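Local coordinates for toxin protein (Yersinia entomophaga, PDB 6AQK) that probably acts as a toxin that transfers ADP-ribose from NAD+ to a target in the host cell, as other ADP-ribosyltransferase toxins do, at residues I35-L40 and D52-K57; H44-I49 and E79-L84; L137-P142 and M193-L198; H164-P169 and K223-P228. All blocks are in the same frame, centred on the assembly; numbering follows the deposited sequence.

Contact 1 of 4, residues I35-L40 and D52-K57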
loop_
_atom_site.group_PDB
_atom_site.type_symbol
_atom_site.label_atom_id
_atom_site.label_comp_id
_atom_site.label_asym_id
_atom_site.label_seq_id
_atom_site.Cartn_x
_atom_site.Cartn_y
_atom_site.Cartn_z
ATOM N N ILE A 35 9.864 -4.396 0.767
ATOM C CA ILE A 35 10.727 -3.269 1.090
ATOM C C ILE A 35 12.127 -3.523 0.563
ATOM O O ILE A 35 12.736 -2.616 -0.063
ATOM C CB ILE A 35 10.688 -2.936 2.548
ATOM C CG1 ILE A 35 9.280 -2.350 2.879
ATOM C CG2 ILE A 35 11.787 -1.958 2.914
ATOM C CD1 ILE A 35 9.058 -2.184 4.344
ATOM N N ALA A 36 12.651 -4.715 0.792
ATOM C CA ALA A 36 14.002 -5.020 0.231
ATOM C C ALA A 36 14.075 -4.873 -1.242
ATOM O O ALA A 36 15.074 -4.326 -1.739
ATOM C CB ALA A 36 14.484 -6.354 0.633
ATOM N N LEU A 37 13.036 -5.296 -1.969
ATOM C CA LEU A 37 12.984 -5.122 -3.443
ATOM C C LEU A 37 13.088 -3.638 -3.815
ATOM O O LEU A 37 13.743 -3.330 -4.793
ATOM C CB LEU A 37 11.692 -5.646 -4.011
ATOM C CG LEU A 37 11.319 -7.143 -3.953
ATOM C CD1 LEU A 37 9.879 -7.318 -4.458
ATOM C CD2 LEU A 37 12.274 -7.929 -4.795
ATOM N N GLN A 38 12.414 -2.762 -3.056
ATOM C CA GLN A 38 12.489 -1.314 -3.312
ATOM C C GLN A 38 13.893 -0.801 -3.087
ATOM O O GLN A 38 14.446 -0.071 -3.937
ATOM C CB GLN A 38 11.578 -0.468 -2.412
ATOM C CG GLN A 38 10.101 -0.766 -2.492
ATOM C CD GLN A 38 9.304 0.098 -1.520
ATOM O OE1 GLN A 38 8.620 -0.406 -0.635
ATOM N NE2 GLN A 38 9.402 1.419 -1.684
ATOM N N LYS A 39 14.464 -1.173 -1.950
ATOM C CA LYS A 39 15.761 -0.628 -1.498
ATOM C C LYS A 39 16.868 -1.069 -2.437
ATOM O O LYS A 39 17.869 -0.372 -2.587
ATOM C CB LYS A 39 16.139 -1.022 -0.044
ATOM C CG LYS A 39 15.350 -0.423 1.138
ATOM C CD LYS A 39 14.665 0.874 0.817
ATOM C CE LYS A 39 13.820 1.392 1.978
ATOM N NZ LYS A 39 14.617 1.697 3.206
ATOM N N LEU A 40 16.711 -2.212 -3.079
ATOM C CA LEU A 40 17.752 -2.696 -3.925
ATOM C C LEU A 40 17.422 -2.462 -5.385
ATOM O O LEU A 40 18.060 -3.046 -6.191
ATOM C CB LEU A 40 18.028 -4.185 -3.660
ATOM C CG LEU A 40 18.639 -4.446 -2.254
ATOM C CD1 LEU A 40 18.739 -5.954 -1.950
ATOM C CD2 LEU A 40 20.020 -3.799 -2.138
ATOM N N ASP A 52 22.306 -13.364 -2.102
ATOM C CA ASP A 52 22.957 -13.229 -0.795
ATOM C C ASP A 52 22.830 -11.839 -0.289
ATOM O O ASP A 52 22.612 -11.598 0.901
ATOM C CB ASP A 52 24.444 -13.550 -0.918
ATOM C CG ASP A 52 24.693 -14.732 -1.799
ATOM O OD1 ASP A 52 24.426 -15.862 -1.328
ATOM O OD2 ASP A 52 25.091 -14.522 -2.974
ATOM N N ASN A 53 23.023 -10.888 -1.194
ATOM C CA ASN A 53 22.851 -9.518 -0.819
ATOM C C ASN A 53 21.367 -9.226 -0.494
ATOM O O ASN A 53 21.101 -8.435 0.398
ATOM C CB ASN A 53 23.345 -8.516 -1.891
ATOM C CG ASN A 53 23.472 -7.136 -1.310
ATOM O OD1 ASN A 53 23.995 -7.001 -0.204
ATOM N ND2 ASN A 53 22.893 -6.105 -1.982
ATOM N N PHE A 54 20.453 -9.796 -1.278
ATOM C CA PHE A 54 19.033 -9.568 -1.027
ATOM C C PHE A 54 18.671 -10.050 0.381
ATOM O O PHE A 54 18.052 -9.338 1.220
ATOM C CB PHE A 54 18.176 -10.234 -2.099
ATOM C CG PHE A 54 16.714 -9.988 -1.894
ATOM C CD1 PHE A 54 16.124 -8.838 -2.391
ATOM C CD2 PHE A 54 15.969 -10.835 -1.097
ATOM C CE1 PHE A 54 14.787 -8.591 -2.136
ATOM C CE2 PHE A 54 14.629 -10.557 -0.803
ATOM C CZ PHE A 54 14.060 -9.460 -1.338
ATOM N N ILE A 55 19.068 -11.278 0.667
ATOM C CA ILE A 55 18.741 -11.885 1.939
ATOM C C ILE A 55 19.260 -11.066 3.078
ATOM O O ILE A 55 18.537 -10.820 4.065
ATOM C CB ILE A 55 19.189 -13.367 1.979
ATOM C CG1 ILE A 55 18.268 -14.185 1.071
ATOM C CG2 ILE A 55 19.111 -13.919 3.391
ATOM C CD1 ILE A 55 18.841 -15.515 0.576
ATOM N N SER A 56 20.495 -10.586 2.940
ATOM C CA SER A 56 21.109 -9.774 3.963
ATOM C C SER A 56 20.329 -8.461 4.309
ATOM O O SER A 56 20.015 -8.135 5.481
ATOM C CB SER A 56 22.552 -9.486 3.553
ATOM O OG SER A 56 23.110 -8.648 4.537
ATOM N N LYS A 57 19.932 -7.762 3.256
ATOM C CA LYS A 57 19.113 -6.579 3.391
ATOM C C LYS A 57 17.743 -6.911 3.968
ATOM O O LYS A 57 17.249 -6.237 4.861
ATOM C CB LYS A 57 18.914 -5.953 1.986
ATOM C CG LYS A 57 18.192 -4.601 1.985
ATOM C CD LYS A 57 18.851 -3.619 2.959
ATOM C CE LYS A 57 19.071 -2.273 2.314
ATOM N NZ LYS A 57 19.980 -1.484 3.181
#
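The last turn of helix 27-39 and the start of helix 51-63 meet at a steep angle, the axes of 35-39 and 52-57 passing 9.7 Å apart with their N-to-C directions 120° apart. The backbones come closest where Ala36 CA lies 6.2 Å from Lys57 CA, a spacing that the small methyl of Ala36 permits. No hydrogen bond joins the two segments; the contact is apolar and centres on the ring of Phe54. With CG anti to its backbone N (chi1 -178°), Phe54 sends the ring across to helix 27-39, where CE1 meets Ala36 CB at 3.6 Å. Leu37 starts out pointing away from helix 51-63, yet its CD2 swings back to within 3.7 Å of the same Phe54 CE1. This is one corner of a bundle of helices in the N-terminal part of the toxin domain: Phe33 meets the Phe54 ring edge-to-face and Phe77 of helix 74-90 also packs against it. Leu40, the first residue to leave the helical conformation, reaches over the other helix with both methyls. Its CD1 touches Phe54 CA at 3.7 Å and also lies against Lys57 CB, whereas Leu40 CD2 rests on the amide nitrogen ND2 of Asn53, 3.7 Å away. On the outer side Lys57 CE passes Lys39 CB at 4.0 Å, while Lys39 NZ and Lys57 NZ stay 6.2 Å apart.

Contact 2 of 4, residues H44-I49 and E79-L84; sequences HYDSII and EVQKTL
A type I beta turn, His44 to Ser47, in the loop between helices 27-39 and 51-63 packs against helix 74-90 through the side chains of Tyr45 and Gln81. The Tyr45 ring lies between two partners: Leu84 CB sits over the centre of one face, 4.0 Å from the centroid and 8° off the ring normal, and His44 CE1 covers the opposite face. Tyr45 reaches this position by taking the crowded chi1 of 59°, with CG between its backbone N and carbonyl carbon. The hydroxyl at the far end of the ring is hydrogen-bonded to Asp88, farther along the same helix as Leu84. Gln81 approaches from the helix as an extended arm, CG anti to the backbone N, and runs antiparallel to the Ile48 side chain, whose CD1 comes near NE2. Its amide NE2 donates a nearly straight hydrogen bond to Tyr45 O (2.9 Å, 170° at the hydrogen), lying in the carbonyl plane while the acceptor stays close to the amide plane of Gln81. The turn itself is braced by His44, whose O accepts from both the backbone N and the OG of Ser47, and whose ND1 receives the N-H of Asp46. Ile48 turns inward onto Leu37 and Phe54, joining the turn to the neighbouring helices. At the Tyr45 ring edge a water spans loop and helix, donating to Asp46 OD1 at 2.6 Å and to Gln81 O at 2.8 Å.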
loop_
_atom_site.group_PDB
_atom_site.type_symbol
_atom_site.label_atom_id
_atom_site.label_comp_id
_atom_site.label_asym_id
_atom_site.label_seq_id
_atom_site.Cartn_x
_atom_site.Cartn_y
_atom_site.Cartn_z
ATOM N N HIS A 44 11.721 -6.999 -10.518
ATOM C CA HIS A 44 10.694 -7.984 -10.386
ATOM C C HIS A 44 11.152 -9.027 -9.401
ATOM O O HIS A 44 12.277 -9.463 -9.464
ATOM C CB HIS A 44 10.342 -8.612 -11.731
ATOM C CG HIS A 44 9.054 -9.382 -11.691
ATOM N ND1 HIS A 44 8.984 -10.681 -11.249
ATOM C CD2 HIS A 44 7.786 -9.008 -11.965
ATOM C CE1 HIS A 44 7.735 -11.096 -11.310
ATOM N NE2 HIS A 44 6.983 -10.096 -11.729
ATOM N N TYR A 45 10.249 -9.454 -8.543
ATOM C CA TYR A 45 10.548 -10.441 -7.474
ATOM C C TYR A 45 11.048 -11.780 -8.011
ATOM O O TYR A 45 11.716 -12.522 -7.263
ATOM C CB TYR A 45 9.321 -10.722 -6.560
ATOM C CG TYR A 45 8.084 -11.266 -7.228
ATOM C CD1 TYR A 45 7.933 -12.619 -7.527
ATOM C CD2 TYR A 45 7.044 -10.418 -7.574
ATOM C CE1 TYR A 45 6.787 -13.104 -8.178
ATOM C CE2 TYR A 45 5.888 -10.883 -8.167
ATOM C CZ TYR A 45 5.784 -12.234 -8.498
ATOM O OH TYR A 45 4.639 -12.619 -9.081
ATOM N N ASP A 46 10.660 -12.113 -9.233
ATOM C CA ASP A 46 11.246 -13.310 -9.896
ATOM C C ASP A 46 12.656 -13.139 -10.465
ATOM O O ASP A 46 13.262 -14.098 -10.794
ATOM C CB ASP A 46 10.297 -13.868 -10.949
ATOM C CG ASP A 46 9.208 -14.723 -10.329
ATOM O OD1 ASP A 46 9.442 -15.302 -9.246
ATOM O OD2 ASP A 46 8.103 -14.800 -10.880
ATOM N N SER A 47 13.202 -11.933 -10.509
ATOM C CA SER A 47 14.489 -11.716 -11.146
ATOM C C SER A 47 15.472 -11.173 -10.125
ATOM O O SER A 47 15.977 -10.085 -10.293
ATOM C CB SER A 47 14.291 -10.734 -12.330
ATOM O OG SER A 47 14.178 -9.374 -11.883
ATOM N N ILE A 48 15.767 -11.916 -9.064
ATOM C CA ILE A 48 16.700 -11.458 -8.039
ATOM C C ILE A 48 18.031 -12.160 -8.279
ATOM O O ILE A 48 18.155 -13.327 -7.992
ATOM C CB ILE A 48 16.178 -11.726 -6.603
ATOM C CG1 ILE A 48 14.853 -10.967 -6.421
ATOM C CG2 ILE A 48 17.244 -11.348 -5.560
ATOM C CD1 ILE A 48 14.054 -11.344 -5.203
ATOM N N ILE A 49 19.034 -11.440 -8.758
ATOM C CA ILE A 49 20.285 -12.073 -9.238
ATOM C C ILE A 49 21.242 -12.345 -8.077
ATOM O O ILE A 49 21.728 -13.454 -7.925
ATOM C CB ILE A 49 20.930 -11.220 -10.363
ATOM C CG1 ILE A 49 19.919 -11.017 -11.515
ATOM C CG2 ILE A 49 22.225 -11.838 -10.885
ATOM C CD1 ILE A 49 19.247 -12.278 -12.052
ATOM N N GLU A 79 10.299 -19.598 -0.008
ATOM C CA GLU A 79 8.885 -19.650 0.320
ATOM C C GLU A 79 8.133 -18.340 -0.081
ATOM O O GLU A 79 7.043 -18.388 -0.720
ATOM C CB GLU A 79 8.728 -19.992 1.782
ATOM C CG GLU A 79 7.302 -20.125 2.329
ATOM C CD GLU A 79 7.277 -20.040 3.859
ATOM O OE1 GLU A 79 8.290 -20.301 4.530
ATOM O OE2 GLU A 79 6.233 -19.695 4.423
ATOM N N VAL A 80 8.712 -17.208 0.311
ATOM C CA VAL A 80 8.115 -15.901 0.082
ATOM C C VAL A 80 8.040 -15.620 -1.428
ATOM O O VAL A 80 7.009 -15.233 -1.931
ATOM C CB VAL A 80 8.800 -14.807 0.891
ATOM C CG1 VAL A 80 8.281 -13.413 0.414
ATOM C CG2 VAL A 80 8.611 -15.051 2.401
ATOM N N GLN A 81 9.131 -15.876 -2.164
ATOM C CA GLN A 81 9.157 -15.671 -3.615
ATOM C C GLN A 81 8.080 -16.497 -4.343
ATOM O O GLN A 81 7.359 -15.984 -5.186
ATOM C CB GLN A 81 10.591 -15.952 -4.157
ATOM C CG GLN A 81 10.771 -15.666 -5.611
ATOM C CD GLN A 81 12.137 -16.050 -6.105
ATOM O OE1 GLN A 81 12.531 -17.208 -5.937
ATOM N NE2 GLN A 81 12.903 -15.067 -6.659
ATOM N N LYS A 82 7.954 -17.793 -4.014
ATOM C CA LYS A 82 6.947 -18.624 -4.623
ATOM C C LYS A 82 5.529 -18.145 -4.277
ATOM O O LYS A 82 4.661 -18.145 -5.130
ATOM C CB LYS A 82 7.133 -20.088 -4.182
ATOM C CG LYS A 82 8.465 -20.666 -4.639
ATOM N N THR A 83 5.320 -17.680 -3.045
ATOM C CA THR A 83 3.987 -17.277 -2.604
ATOM C C THR A 83 3.581 -16.043 -3.406
ATOM O O THR A 83 2.466 -15.999 -3.857
ATOM C CB THR A 83 3.945 -17.036 -1.100
ATOM O OG1 THR A 83 4.084 -18.283 -0.427
ATOM C CG2 THR A 83 2.640 -16.548 -0.655
ATOM N N LEU A 84 4.525 -15.111 -3.586
ATOM C CA LEU A 84 4.267 -13.887 -4.398
ATOM C C LEU A 84 3.850 -14.269 -5.810
ATOM O O LEU A 84 2.873 -13.761 -6.320
ATOM C CB LEU A 84 5.431 -12.909 -4.374
ATOM C CG LEU A 84 5.715 -12.231 -3.050
ATOM C CD1 LEU A 84 7.044 -11.511 -3.095
ATOM C CD2 LEU A 84 4.598 -11.262 -2.615
HETATM O O HOH W 1 7.825 -16.729 -7.807
#

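Contact 3 of 4, residues L137-P142 and M193-L198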
loop_
_atom_site.group_PDB
_atom_site.type_symbol
_atom_site.label_atom_id
_atom_site.label_comp_id
_atom_site.label_asym_id
_atom_site.label_seq_id
_atom_site.Cartn_x
_atom_site.Cartn_y
_atom_site.Cartn_z
ATOM N N LEU A 137 0.963 11.509 -12.332
ATOM C CA LEU A 137 2.123 10.664 -12.227
ATOM C C LEU A 137 1.632 9.206 -12.175
ATOM O O LEU A 137 0.816 8.835 -11.311
ATOM C CB LEU A 137 2.936 11.099 -10.998
ATOM C CG LEU A 137 4.143 10.248 -10.613
ATOM C CD1 LEU A 137 5.204 10.399 -11.664
ATOM C CD2 LEU A 137 4.687 10.544 -9.222
ATOM N N GLU A 138 2.137 8.372 -13.091
ATOM C CA GLU A 138 1.839 6.958 -13.069
ATOM C C GLU A 138 2.933 6.221 -12.296
ATOM O O GLU A 138 4.137 6.447 -12.511
ATOM C CB GLU A 138 1.645 6.386 -14.470
ATOM C CG GLU A 138 1.406 4.875 -14.476
ATOM C CD GLU A 138 0.962 4.305 -15.804
ATOM O OE1 GLU A 138 0.186 4.983 -16.519
ATOM O OE2 GLU A 138 1.367 3.155 -16.112
ATOM N N ILE A 139 2.509 5.356 -11.370
ATOM C CA ILE A 139 3.439 4.569 -10.594
ATOM C C ILE A 139 2.972 3.101 -10.576
ATOM O O ILE A 139 1.780 2.798 -10.764
ATOM C CB ILE A 139 3.626 5.117 -9.149
ATOM C CG1 ILE A 139 2.396 4.984 -8.308
ATOM C CG2 ILE A 139 4.072 6.591 -9.096
ATOM C CD1 ILE A 139 2.721 5.014 -6.822
ATOM N N LYS A 140 3.926 2.200 -10.363
ATOM C CA LYS A 140 3.649 0.814 -10.075
ATOM C C LYS A 140 3.836 0.637 -8.564
ATOM O O LYS A 140 4.866 0.942 -8.051
ATOM C CB LYS A 140 4.654 -0.123 -10.782
ATOM C CG LYS A 140 4.558 -0.233 -12.278
ATOM C CD LYS A 140 5.587 -1.272 -12.780
ATOM C CE LYS A 140 5.625 -1.354 -14.310
ATOM N NZ LYS A 140 4.251 -1.299 -14.927
ATOM N N SER A 141 2.850 0.098 -7.874
ATOM C CA SER A 141 2.826 0.187 -6.438
ATOM C C SER A 141 3.880 -0.816 -5.952
ATOM O O SER A 141 3.994 -1.931 -6.500
ATOM C CB SER A 141 1.456 -0.163 -5.915
ATOM O OG SER A 141 1.530 -0.292 -4.523
ATOM N N PRO A 142 4.680 -0.404 -4.984
ATOM C CA PRO A 142 5.747 -1.279 -4.546
ATOM C C PRO A 142 5.358 -2.181 -3.417
ATOM O O PRO A 142 6.264 -2.779 -2.763
ATOM C CB PRO A 142 6.832 -0.284 -4.083
ATOM C CG PRO A 142 6.049 0.818 -3.491
ATOM C CD PRO A 142 4.797 0.940 -4.370
ATOM N N MET A 193 -1.220 2.780 -10.797
ATOM C CA MET A 193 -2.056 3.895 -10.355
ATOM C C MET A 193 -1.549 5.216 -10.955
ATOM O O MET A 193 -0.376 5.367 -11.296
ATOM C CB MET A 193 -2.120 3.971 -8.847
ATOM C CG MET A 193 -0.847 4.318 -8.125
ATOM S SD MET A 193 -1.051 4.525 -6.307
ATOM C CE MET A 193 -1.613 2.900 -5.881
ATOM N N LYS A 194 -2.456 6.165 -11.054
ATOM C CA LYS A 194 -2.158 7.495 -11.556
ATOM C C LYS A 194 -2.448 8.476 -10.440
ATOM O O LYS A 194 -3.584 8.518 -10.021
ATOM C CB LYS A 194 -3.024 7.765 -12.772
ATOM C CG LYS A 194 -2.822 9.128 -13.402
ATOM C CD LYS A 194 -3.916 9.233 -14.451
ATOM C CE LYS A 194 -4.099 10.619 -15.042
ATOM N NZ LYS A 194 -3.075 10.802 -16.106
ATOM N N ILE A 195 -1.412 9.133 -9.928
ATOM C CA ILE A 195 -1.570 10.136 -8.885
ATOM C C ILE A 195 -2.120 11.366 -9.605
ATOM O O ILE A 195 -1.475 11.883 -10.550
ATOM C CB ILE A 195 -0.268 10.514 -8.197
ATOM C CG1 ILE A 195 0.502 9.256 -7.711
ATOM C CG2 ILE A 195 -0.541 11.497 -7.027
ATOM C CD1 ILE A 195 -0.303 8.332 -6.841
ATOM N N THR A 196 -3.274 11.846 -9.146
ATOM C CA THR A 196 -3.828 13.039 -9.739
ATOM C C THR A 196 -3.764 14.288 -8.904
ATOM O O THR A 196 -3.837 15.398 -9.466
ATOM C CB THR A 196 -5.267 12.826 -10.202
ATOM O OG1 THR A 196 -6.091 12.582 -9.066
ATOM C CG2 THR A 196 -5.321 11.576 -11.084
ATOM N N SER A 197 -3.626 14.177 -7.590
ATOM C CA SER A 197 -3.674 15.380 -6.733
ATOM C C SER A 197 -3.064 15.091 -5.378
ATOM O O SER A 197 -3.301 13.974 -4.816
ATOM C CB SER A 197 -5.134 15.767 -6.485
ATOM O OG SER A 197 -5.073 17.004 -5.842
ATOM N N LEU A 198 -2.328 16.054 -4.821
ATOM C CA LEU A 198 -1.911 16.007 -3.412
ATOM C C LEU A 198 -2.553 17.177 -2.755
ATOM O O LEU A 198 -2.568 18.276 -3.360
ATOM C CB LEU A 198 -0.437 16.133 -3.244
ATOM C CG LEU A 198 0.344 15.178 -4.110
ATOM C CD1 LEU A 198 1.803 15.544 -3.938
ATOM C CD2 LEU A 198 -0.008 13.723 -3.750
#
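Strands 131-140 and 192-200 run antiparallel, the axes of 137-140 and 193-198 lying 4.5 Å apart with their directions at 142°. They form the edge of the five-stranded mixed sheet, with 131-140 outermost. Leu137 with Ile195 and Ile139 with Met193 are hydrogen-bonded pairs flanking the non-hydrogen-bonded pair Glu138 with Lys194. The shortest of the four backbone bonds runs from Ile195 N to Leu137 O, 2.6 Å; both bonds between Ile139 and Met193 lie nearly along the C=O axes. On the sheet face of Leu137, Ile139, Met193 and Ile195 the side chains are apolar, and Trp116 of helix 115-124 packs on Leu137 and Ile195. The side chains of Ile139 and Met193 run alongside each other in the same direction. Each holds its first torsion in the crowded position, chi1 67° in both. On the other face Glu138 forms a salt bridge to Arg192 and Lys194 one to Asp136, so each charge pairs with the strand across from it. Beyond Ile195, Thr196 and Ser197 make a classic beta bulge opposite Lys223. The tightest side-chain meeting is between Ile139 CG1 and Met193 CG, 3.3 Å, closer than usual for two carbons, while Met193 SD lies 3.8 Å from Ile139 CD1.

Contact 4 of 4, residues H164-P169 and K223-P228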
loop_
_atom_site.group_PDB
_atom_site.type_symbol
_atom_site.label_atom_id
_atom_site.label_comp_id
_atom_site.label_asym_id
_atom_site.label_seq_id
_atom_site.Cartn_x
_atom_site.Cartn_y
_atom_site.Cartn_z
ATOM N N HIS A 164 -7.298 8.513 -1.429
ATOM C CA HIS A 164 -8.651 8.384 -1.924
ATOM C C HIS A 164 -8.518 7.892 -3.336
ATOM O O HIS A 164 -8.083 8.628 -4.228
ATOM C CB HIS A 164 -9.364 9.731 -1.892
ATOM C CG HIS A 164 -10.765 9.667 -2.383
ATOM N ND1 HIS A 164 -11.521 10.789 -2.599
ATOM C CD2 HIS A 164 -11.542 8.608 -2.718
ATOM C CE1 HIS A 164 -12.722 10.429 -3.018
ATOM N NE2 HIS A 164 -12.762 9.109 -3.090
ATOM N N PHE A 165 -8.887 6.627 -3.505
ATOM C CA PHE A 165 -8.775 5.900 -4.765
ATOM C C PHE A 165 -10.075 5.916 -5.530
ATOM O O PHE A 165 -11.130 5.583 -5.009
ATOM C CB PHE A 165 -8.385 4.488 -4.486
ATOM C CG PHE A 165 -6.962 4.367 -3.983
ATOM C CD1 PHE A 165 -5.885 4.793 -4.756
ATOM C CD2 PHE A 165 -6.707 3.813 -2.752
ATOM C CE1 PHE A 165 -4.587 4.730 -4.275
ATOM C CE2 PHE A 165 -5.437 3.777 -2.274
ATOM C CZ PHE A 165 -4.392 4.175 -3.021
ATOM N N ASP A 166 -9.958 6.371 -6.763
ATOM C CA ASP A 166 -11.001 6.200 -7.790
ATOM C C ASP A 166 -10.699 4.924 -8.579
ATOM O O ASP A 166 -9.664 4.822 -9.234
ATOM C CB ASP A 166 -10.985 7.459 -8.679
ATOM C CG ASP A 166 -11.947 7.391 -9.836
ATOM O OD1 ASP A 166 -12.857 6.541 -9.823
ATOM O OD2 ASP A 166 -11.798 8.229 -10.764
ATOM N N LEU A 167 -11.614 3.969 -8.512
ATOM C CA LEU A 167 -11.388 2.674 -9.178
ATOM C C LEU A 167 -11.897 2.728 -10.619
ATOM O O LEU A 167 -13.046 2.819 -10.813
ATOM C CB LEU A 167 -12.047 1.575 -8.395
ATOM C CG LEU A 167 -11.205 0.977 -7.282
ATOM C CD1 LEU A 167 -10.423 1.956 -6.447
ATOM C CD2 LEU A 167 -12.047 0.037 -6.431
ATOM N N GLU A 168 -11.024 2.615 -11.609
ATOM C CA GLU A 168 -11.490 2.671 -13.035
ATOM C C GLU A 168 -12.003 1.258 -13.374
ATOM O O GLU A 168 -11.468 0.275 -12.855
ATOM C CB GLU A 168 -10.363 3.000 -13.970
ATOM C CG GLU A 168 -9.885 4.453 -13.884
ATOM C CD GLU A 168 -8.863 4.804 -14.978
ATOM O OE1 GLU A 168 -8.355 3.919 -15.739
ATOM O OE2 GLU A 168 -8.547 6.004 -15.067
ATOM N N PRO A 169 -12.998 1.143 -14.280
ATOM C CA PRO A 169 -13.433 -0.193 -14.729
ATOM C C PRO A 169 -12.250 -1.064 -15.182
ATOM O O PRO A 169 -11.386 -0.592 -15.878
ATOM C CB PRO A 169 -14.383 0.158 -15.911
ATOM C CG PRO A 169 -14.981 1.456 -15.473
ATOM C CD PRO A 169 -13.773 2.228 -14.946
ATOM N N LYS A 223 -4.977 11.748 -3.882
ATOM C CA LYS A 223 -5.977 11.272 -4.816
ATOM C C LYS A 223 -5.277 10.560 -5.977
ATOM O O LYS A 223 -4.368 11.099 -6.589
ATOM C CB LYS A 223 -6.772 12.448 -5.394
ATOM C CG LYS A 223 -7.508 13.191 -4.287
ATOM C CD LYS A 223 -8.567 14.170 -4.778
ATOM C CE LYS A 223 -9.791 13.488 -5.371
ATOM N NZ LYS A 223 -10.608 14.564 -6.040
ATOM N N ALA A 224 -5.770 9.371 -6.285
ATOM C CA ALA A 224 -5.225 8.531 -7.318
ATOM C C ALA A 224 -6.282 7.665 -7.956
ATOM O O ALA A 224 -7.316 7.368 -7.352
ATOM C CB ALA A 224 -4.139 7.653 -6.734
ATOM N N ARG A 225 -6.009 7.227 -9.189
ATOM C CA ARG A 225 -6.869 6.354 -9.931
ATOM C C ARG A 225 -6.247 5.036 -10.024
ATOM O O ARG A 225 -5.051 4.956 -10.299
ATOM C CB ARG A 225 -7.068 6.880 -11.347
ATOM C CG ARG A 225 -7.433 8.353 -11.399
ATOM C CD ARG A 225 -7.573 8.907 -12.841
ATOM N NE ARG A 225 -8.573 8.217 -13.655
ATOM C CZ ARG A 225 -9.901 8.307 -13.509
ATOM N NH1 ARG A 225 -10.441 9.048 -12.550
ATOM N NH2 ARG A 225 -10.707 7.631 -14.329
ATOM N N MET A 226 -7.024 3.991 -9.745
ATOM C CA MET A 226 -6.492 2.606 -9.913
ATOM C C MET A 226 -6.792 2.216 -11.379
ATOM O O MET A 226 -7.904 2.305 -11.804
ATOM C CB MET A 226 -7.156 1.675 -8.925
ATOM C CG MET A 226 -6.921 2.081 -7.475
ATOM S SD MET A 226 -5.158 2.021 -7.095
ATOM C CE MET A 226 -5.135 1.317 -5.442
ATOM N N LEU A 227 -5.771 1.847 -12.115
ATOM C CA LEU A 227 -5.857 1.663 -13.583
ATOM C C LEU A 227 -6.068 0.202 -13.915
ATOM O O LEU A 227 -5.736 -0.665 -13.088
ATOM C CB LEU A 227 -4.550 2.114 -14.248
ATOM C CG LEU A 227 -4.072 3.552 -13.924
ATOM C CD1 LEU A 227 -2.741 3.927 -14.576
ATOM C CD2 LEU A 227 -5.163 4.530 -14.293
ATOM N N PRO A 228 -6.579 -0.061 -15.140
ATOM C CA PRO A 228 -6.896 -1.418 -15.535
ATOM C C PRO A 228 -5.683 -2.271 -15.575
ATOM O O PRO A 228 -4.564 -1.757 -15.793
ATOM C CB PRO A 228 -7.581 -1.285 -16.899
ATOM C CG PRO A 228 -8.033 0.124 -16.990
ATOM C CD PRO A 228 -7.107 0.936 -16.108
#
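Two parallel strands inside the mixed sheet of this ADP-ribosyltransferase domain make up the contact, 161-167 beside 220-226, with short-segment axes 4.6 Å apart and 29° between their directions. Four backbone hydrogen bonds alternate from strand to strand: Ala224 N to His164 O, Asp166 N to Ala224 O, Met226 N to Asp166 O and Glu168 N to Met226 O. The last continues the pairing past the end of the regular strands. One face carries Phe165, Leu167, Ala224 and Met226. The Met226 chain bends at chi2 (-62°) and lays its methyl CE over the centre of the Phe165 ring, 3.6 Å from the centroid. SD sits obliquely beside the same ring, a Met-aromatic contact, and Met226 CG touches Leu167 CD1 at 3.7 Å. From the other face Arg225 enters a salt-bridge network with Asp166 and Glu168. Glu168 comes in at about a right angle to the arginine chain; the anti lone pair of its OE2 receives Arg225 NE at 2.6 Å, near the guanidinium plane, and a weak bond comes from Arg225 NH2. Asp166 runs alongside Arg225 and pairs through OD2 with NH1, though the positions of these two atoms are less certain. The two carboxylates would thus share one positive charge. His164, on the charged face, hydrogen-bonds to Tyr207 and Glu101 and stacks on Phe103. Strand 101-106 borders 161-167 on its outer side, strand 192-200 borders 220-226, and Met193 of the latter packs against both Phe165 and Met226.

Overall arrangement
The four contacts divide between two parts of the chain: contacts 1 and 2 in the N-terminal helices, contacts 3 and 4 in the mixed sheet. Contacts 1 and 2, centres 12 Å apart, interlock along the chain and share a hydrophobic junction where Ile48 CG2 lies 3.8 Å from Phe54 CB. Contacts 3 and 4 are neighbours in one sheet, centres 9 Å apart, joined by a probable hydrogen bond between Arg225 N and Lys194 O at 2.9 Å. Contact 1 touches contact 3 through Gln38 and Pro142, although their centres are 24 Å apart. Bound platinum lies about 5 Å from the side chain of Leu137 (contact 3), 6 Å from His164 (contact 4), 8 Å from Gln81 (contact 2) and 9 Å from Phe54 (contact 1).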